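Local coordinates for reticulocyte-binding protein 2a (Plasmodium vivax, PDB 4Z8N), which probably helps merozoites of this malaria parasite recognise and invade red blood cells, the chain being its erythrocyte-binding domain, at residues V26-Y37 / F254-F265. Sequence-based numbering, arbitrary orientation.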
loop_
_atom_site.group_PDB
_atom_site.type_symbol
_atom_site.label_atom_id
_atom_site.label_comp_id
_atom_site.label_asym_id
_atom_site.label_seq_id
_atom_site.Cartn_x
_atom_site.Cartn_y
_atom_site.Cartn_z
ATOM N N VAL A 26 -7.757 -0.059 4.672
ATOM C CA VAL A 26 -8.550 0.566 3.618
ATOM C C VAL A 26 -9.965 0.902 4.103
ATOM O O VAL A 26 -10.572 1.859 3.627
ATOM C CB VAL A 26 -8.619 -0.329 2.355
ATOM C CG1 VAL A 26 -9.376 -1.622 2.637
ATOM C CG2 VAL A 26 -9.244 0.427 1.190
ATOM N N GLN A 27 -10.477 0.130 5.061
ATOM C CA GLN A 27 -11.794 0.393 5.642
ATOM C C GLN A 27 -11.854 1.786 6.268
ATOM O O GLN A 27 -12.882 2.461 6.206
ATOM C CB GLN A 27 -12.147 -0.661 6.698
ATOM C CG GLN A 27 -12.326 -2.081 6.161
ATOM C CD GLN A 27 -11.072 -2.929 6.304
ATOM O OE1 GLN A 27 -9.973 -2.503 5.945
ATOM N NE2 GLN A 27 -11.233 -4.138 6.833
ATOM N N MET A 28 -10.746 2.206 6.873
ATOM C CA MET A 28 -10.673 3.504 7.533
ATOM C C MET A 28 -10.764 4.614 6.501
ATOM O O MET A 28 -11.364 5.660 6.744
ATOM C CB MET A 28 -9.382 3.629 8.347
ATOM C CG MET A 28 -9.185 2.509 9.363
ATOM S SD MET A 28 -10.464 2.465 10.638
ATOM C CE MET A 28 -9.939 3.803 11.699
ATOM N N ASN A 29 -10.159 4.371 5.344
ATOM C CA ASN A 29 -10.258 5.287 4.222
ATOM C C ASN A 29 -11.702 5.369 3.740
ATOM O O ASN A 29 -12.209 6.442 3.422
ATOM C CB ASN A 29 -9.341 4.836 3.086
ATOM C CG ASN A 29 -8.946 5.975 2.171
ATOM O OD1 ASN A 29 -9.793 6.586 1.521
ATOM N ND2 ASN A 29 -7.652 6.257 2.106
ATOM N N TYR A 30 -12.356 4.214 3.700
ATOM C CA TYR A 30 -13.748 4.120 3.281
ATOM C C TYR A 30 -14.677 4.897 4.218
ATOM O O TYR A 30 -15.573 5.611 3.764
ATOM C CB TYR A 30 -14.169 2.648 3.206
ATOM C CG TYR A 30 -15.654 2.430 3.019
ATOM C CD1 TYR A 30 -16.244 2.573 1.770
ATOM C CD2 TYR A 30 -16.462 2.066 4.089
ATOM C CE1 TYR A 30 -17.596 2.372 1.593
ATOM C CE2 TYR A 30 -17.820 1.863 3.921
ATOM C CZ TYR A 30 -18.380 2.018 2.671
ATOM O OH TYR A 30 -19.726 1.817 2.493
ATOM N N PHE A 31 -14.455 4.766 5.523
ATOM C CA PHE A 31 -15.292 5.444 6.506
ATOM C C PHE A 31 -15.154 6.961 6.398
ATOM O O PHE A 31 -16.109 7.699 6.653
ATOM C CB PHE A 31 -14.941 4.978 7.922
ATOM C CG PHE A 31 -15.227 3.524 8.169
ATOM C CD1 PHE A 31 -16.289 2.895 7.538
ATOM C CD2 PHE A 31 -14.426 2.782 9.024
ATOM C CE1 PHE A 31 -16.555 1.553 7.762
ATOM C CE2 PHE A 31 -14.684 1.439 9.250
ATOM C CZ PHE A 31 -15.751 0.825 8.618
ATOM N N ALA A 32 -13.967 7.421 6.016
ATOM C CA ALA A 32 -13.728 8.844 5.815
ATOM C C ALA A 32 -14.469 9.345 4.579
ATOM O O ALA A 32 -14.967 10.469 4.560
ATOM C CB ALA A 32 -12.234 9.125 5.690
ATOM N N GLU A 33 -14.543 8.501 3.554
ATOM C CA GLU A 33 -15.242 8.849 2.317
ATOM C C GLU A 33 -16.743 8.984 2.532
ATOM O O GLU A 33 -17.366 9.918 2.027
ATOM C CB GLU A 33 -14.967 7.808 1.229
ATOM C CG GLU A 33 -13.551 7.854 0.690
ATOM C CD GLU A 33 -13.205 9.206 0.096
ATOM O OE1 GLU A 33 -14.075 9.801 -0.576
ATOM O OE2 GLU A 33 -12.070 9.678 0.313
ATOM N N ILE A 34 -17.319 8.045 3.278
ATOM C CA ILE A 34 -18.744 8.078 3.594
ATOM C C ILE A 34 -19.096 9.358 4.346
ATOM O O ILE A 34 -20.168 9.935 4.145
ATOM C CB ILE A 34 -19.162 6.849 4.432
ATOM C CG1 ILE A 34 -19.042 5.574 3.600
ATOM C CG2 ILE A 34 -20.594 6.988 4.932
ATOM C CD1 ILE A 34 -19.959 5.549 2.396
ATOM N N LYS A 35 -18.171 9.813 5.187
ATOM C CA LYS A 35 -18.396 10.978 6.035
ATOM C C LYS A 35 -18.853 12.208 5.256
ATOM O O LYS A 35 -19.800 12.877 5.663
ATOM C CB LYS A 35 -17.131 11.307 6.829
ATOM C CG LYS A 35 -17.278 12.504 7.751
ATOM C CD LYS A 35 -16.028 12.712 8.590
ATOM C CE LYS A 35 -16.120 11.971 9.911
ATOM N NZ LYS A 35 -16.778 12.802 10.962
ATOM N N TYR A 36 -18.203 12.511 4.135
ATOM C CA TYR A 36 -18.624 13.672 3.354
ATOM C C TYR A 36 -19.449 13.274 2.130
ATOM O O TYR A 36 -19.926 14.131 1.384
ATOM C CB TYR A 36 -17.416 14.521 2.940
ATOM C CG TYR A 36 -16.441 13.863 1.992
ATOM C CD1 TYR A 36 -16.579 14.004 0.616
ATOM C CD2 TYR A 36 -15.362 13.132 2.469
ATOM C CE1 TYR A 36 -15.681 13.419 -0.258
ATOM C CE2 TYR A 36 -14.459 12.541 1.602
ATOM C CZ TYR A 36 -14.624 12.689 0.239
ATOM O OH TYR A 36 -13.730 12.108 -0.630
ATOM N N TYR A 37 -19.632 11.972 1.941
ATOM C CA TYR A 37 -20.512 11.469 0.894
ATOM C C TYR A 37 -21.963 11.868 1.179
ATOM O O TYR A 37 -22.666 12.363 0.297
ATOM C CB TYR A 37 -20.395 9.943 0.779
ATOM C CG TYR A 37 -20.914 9.364 -0.522
ATOM C CD1 TYR A 37 -22.275 9.353 -0.815
ATOM C CD2 TYR A 37 -20.040 8.810 -1.453
ATOM C CE1 TYR A 37 -22.749 8.825 -2.000
ATOM C CE2 TYR A 37 -20.506 8.273 -2.640
ATOM C CZ TYR A 37 -21.862 8.283 -2.907
ATOM O OH TYR A 37 -22.332 7.752 -4.087
ATOM N N PHE A 254 -22.466 2.843 -1.199
ATOM C CA PHE A 254 -21.389 2.072 -0.590
ATOM C C PHE A 254 -20.424 1.508 -1.629
ATOM O O PHE A 254 -19.215 1.495 -1.413
ATOM C CB PHE A 254 -21.965 0.938 0.262
ATOM C CG PHE A 254 -22.751 1.411 1.458
ATOM C CD1 PHE A 254 -22.655 2.723 1.899
ATOM C CD2 PHE A 254 -23.584 0.541 2.141
ATOM C CE1 PHE A 254 -23.378 3.158 2.997
ATOM C CE2 PHE A 254 -24.310 0.970 3.241
ATOM C CZ PHE A 254 -24.206 2.280 3.668
ATOM N N ASP A 255 -20.959 1.040 -2.752
ATOM C CA ASP A 255 -20.125 0.520 -3.831
ATOM C C ASP A 255 -19.221 1.608 -4.399
ATOM O O ASP A 255 -18.042 1.373 -4.653
ATOM C CB ASP A 255 -20.991 -0.078 -4.942
ATOM C CG ASP A 255 -21.570 -1.432 -4.568
ATOM O OD1 ASP A 255 -21.416 -1.848 -3.401
ATOM O OD2 ASP A 255 -22.188 -2.077 -5.441
ATOM N N SER A 256 -19.783 2.796 -4.591
ATOM C CA SER A 256 -19.040 3.933 -5.125
ATOM C C SER A 256 -17.895 4.334 -4.210
ATOM O O SER A 256 -16.758 4.494 -4.654
ATOM C CB SER A 256 -19.969 5.129 -5.335
ATOM O OG SER A 256 -20.989 4.816 -6.260
ATOM N N ALA A 257 -18.208 4.503 -2.932
ATOM C CA ALA A 257 -17.225 4.942 -1.953
ATOM C C ALA A 257 -16.135 3.893 -1.764
ATOM O O ALA A 257 -14.968 4.232 -1.586
ATOM C CB ALA A 257 -17.900 5.252 -0.627
ATOM N N ASN A 258 -16.521 2.623 -1.811
ATOM C CA ASN A 258 -15.566 1.532 -1.643
ATOM C C ASN A 258 -14.598 1.425 -2.821
ATOM O O ASN A 258 -13.414 1.156 -2.637
ATOM C CB ASN A 258 -16.305 0.205 -1.447
ATOM C CG ASN A 258 -15.364 -0.951 -1.182
ATOM O OD1 ASN A 258 -14.781 -1.056 -0.101
ATOM N ND2 ASN A 258 -15.213 -1.829 -2.166
ATOM N N PHE A 259 -15.105 1.637 -4.030
ATOM C CA PHE A 259 -14.259 1.630 -5.220
ATOM C C PHE A 259 -13.234 2.762 -5.183
ATOM O O PHE A 259 -12.064 2.564 -5.519
ATOM C CB PHE A 259 -15.114 1.737 -6.486
ATOM C CG PHE A 259 -15.809 0.458 -6.859
ATOM C CD1 PHE A 259 -15.201 -0.767 -6.634
ATOM C CD2 PHE A 259 -17.070 0.479 -7.432
ATOM C CE1 PHE A 259 -15.838 -1.946 -6.976
ATOM C CE2 PHE A 259 -17.712 -0.696 -7.774
ATOM C CZ PHE A 259 -17.095 -1.909 -7.547
ATOM N N TYR A 260 -13.667 3.949 -4.770
ATOM C CA TYR A 260 -12.756 5.087 -4.720
ATOM C C TYR A 260 -11.775 4.966 -3.556
ATOM O O TYR A 260 -10.602 5.314 -3.689
ATOM C CB TYR A 260 -13.520 6.408 -4.617
ATOM C CG TYR A 260 -12.597 7.596 -4.457
ATOM C CD1 TYR A 260 -11.773 8.004 -5.500
ATOM C CD2 TYR A 260 -12.533 8.298 -3.259
ATOM C CE1 TYR A 260 -10.917 9.081 -5.358
ATOM C CE2 TYR A 260 -11.684 9.380 -3.107
ATOM C CZ TYR A 260 -10.877 9.765 -4.161
ATOM O OH TYR A 260 -10.028 10.837 -4.016
ATOM N N ALA A 261 -12.256 4.472 -2.419
ATOM C CA ALA A 261 -11.399 4.287 -1.250
ATOM C C ALA A 261 -10.276 3.301 -1.555
ATOM O O ALA A 261 -9.139 3.492 -1.127
ATOM C CB ALA A 261 -12.212 3.811 -0.058
ATOM N N THR A 262 -10.607 2.254 -2.305
ATOM C CA THR A 262 -9.629 1.262 -2.740
ATOM C C THR A 262 -8.590 1.895 -3.662
ATOM O O THR A 262 -7.389 1.663 -3.518
ATOM C CB THR A 262 -10.312 0.088 -3.465
ATOM O OG1 THR A 262 -11.183 -0.589 -2.550
ATOM C CG2 THR A 262 -9.281 -0.900 -3.998
ATOM N N TYR A 263 -9.070 2.695 -4.608
ATOM C CA TYR A 263 -8.206 3.423 -5.525
ATOM C C TYR A 263 -7.281 4.379 -4.773
ATOM O O TYR A 263 -6.069 4.387 -4.989
ATOM C CB TYR A 263 -9.056 4.189 -6.545
ATOM C CG TYR A 263 -8.294 5.195 -7.378
ATOM C CD1 TYR A 263 -7.617 4.805 -8.525
ATOM C CD2 TYR A 263 -8.266 6.540 -7.026
ATOM C CE1 TYR A 263 -6.923 5.725 -9.292
ATOM C CE2 TYR A 263 -7.578 7.463 -7.784
ATOM C CZ TYR A 263 -6.908 7.051 -8.915
ATOM O OH TYR A 263 -6.224 7.969 -9.672
ATOM N N LYS A 264 -7.863 5.176 -3.884
ATOM C CA LYS A 264 -7.117 6.197 -3.159
ATOM C C LYS A 264 -6.094 5.597 -2.193
ATOM O O LYS A 264 -4.974 6.090 -2.078
ATOM C CB LYS A 264 -8.085 7.108 -2.399
ATOM C CG LYS A 264 -7.413 8.212 -1.596
ATOM C CD LYS A 264 -8.445 9.028 -0.834
ATOM C CE LYS A 264 -7.796 10.091 0.032
ATOM N NZ LYS A 264 -8.820 10.860 0.797
ATOM N N PHE A 265 -6.493 4.535 -1.500
ATOM C CA PHE A 265 -5.637 3.870 -0.526
ATOM C C PHE A 265 -4.332 3.388 -1.167
ATOM O O PHE A 265 -3.259 3.516 -0.577
ATOM C CB PHE A 265 -6.391 2.694 0.108
ATOM C CG PHE A 265 -5.661 2.030 1.241
ATOM C CD1 PHE A 265 -5.509 2.673 2.458
ATOM C CD2 PHE A 265 -5.157 0.746 1.099
ATOM C CE1 PHE A 265 -4.852 2.058 3.507
ATOM C CE2 PHE A 265 -4.498 0.124 2.146
ATOM C CZ PHE A 265 -4.345 0.781 3.350
#
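Y30 and A261 bring helix 26-37 and the long helix 246-297 closest together: their CA atoms lie 5.1 Å apart, and the segment axes approach to 8.6 Å, running 127° apart in direction. This closeness is consistent with the small side chains of A257 and A261 at the crossing. A261 CB rests 3.7 Å from Y30 CA, and A257 is a knob in the hole formed by Y30, E33, I34 and Y37. In return Y30, its CG swung anti to the backbone N, lays its ring along the other helix among F254, A257, N258 and A261. Backbone atoms F254 O and N258 N lie at the ring edge, near its plane, and I34 CG1 packs over one face. I34 CD1 completes the apolar patch, 3.7 Å from A257 CB. Beyond it helix 119-136 covers Y30 and F254. At the other end V26 CB sits over the face of F265, 4.0 Å from the ring centroid and 18° off its normal, a CH-pi contact.

E33 is itself packed in a hole among A257, Y260, A261 and K264; bent at chi2, it brings its carboxylate to the edge of the Y260 ring, the two planes 76° apart. Y158 stacks on Y260. N29 OD1 is buried without a polar partner, 3.7 Å from K264 CD. The loose side is K264, extended and exposed, whose NZ reaches E33 OE2 in a weak salt bridge of 3.5 Å. Close apolar packing of alanine, aromatic and aliphatic groups thus makes up much of the buried interface, while the long charge pair at the solvent-facing side probably adds little directional restraint.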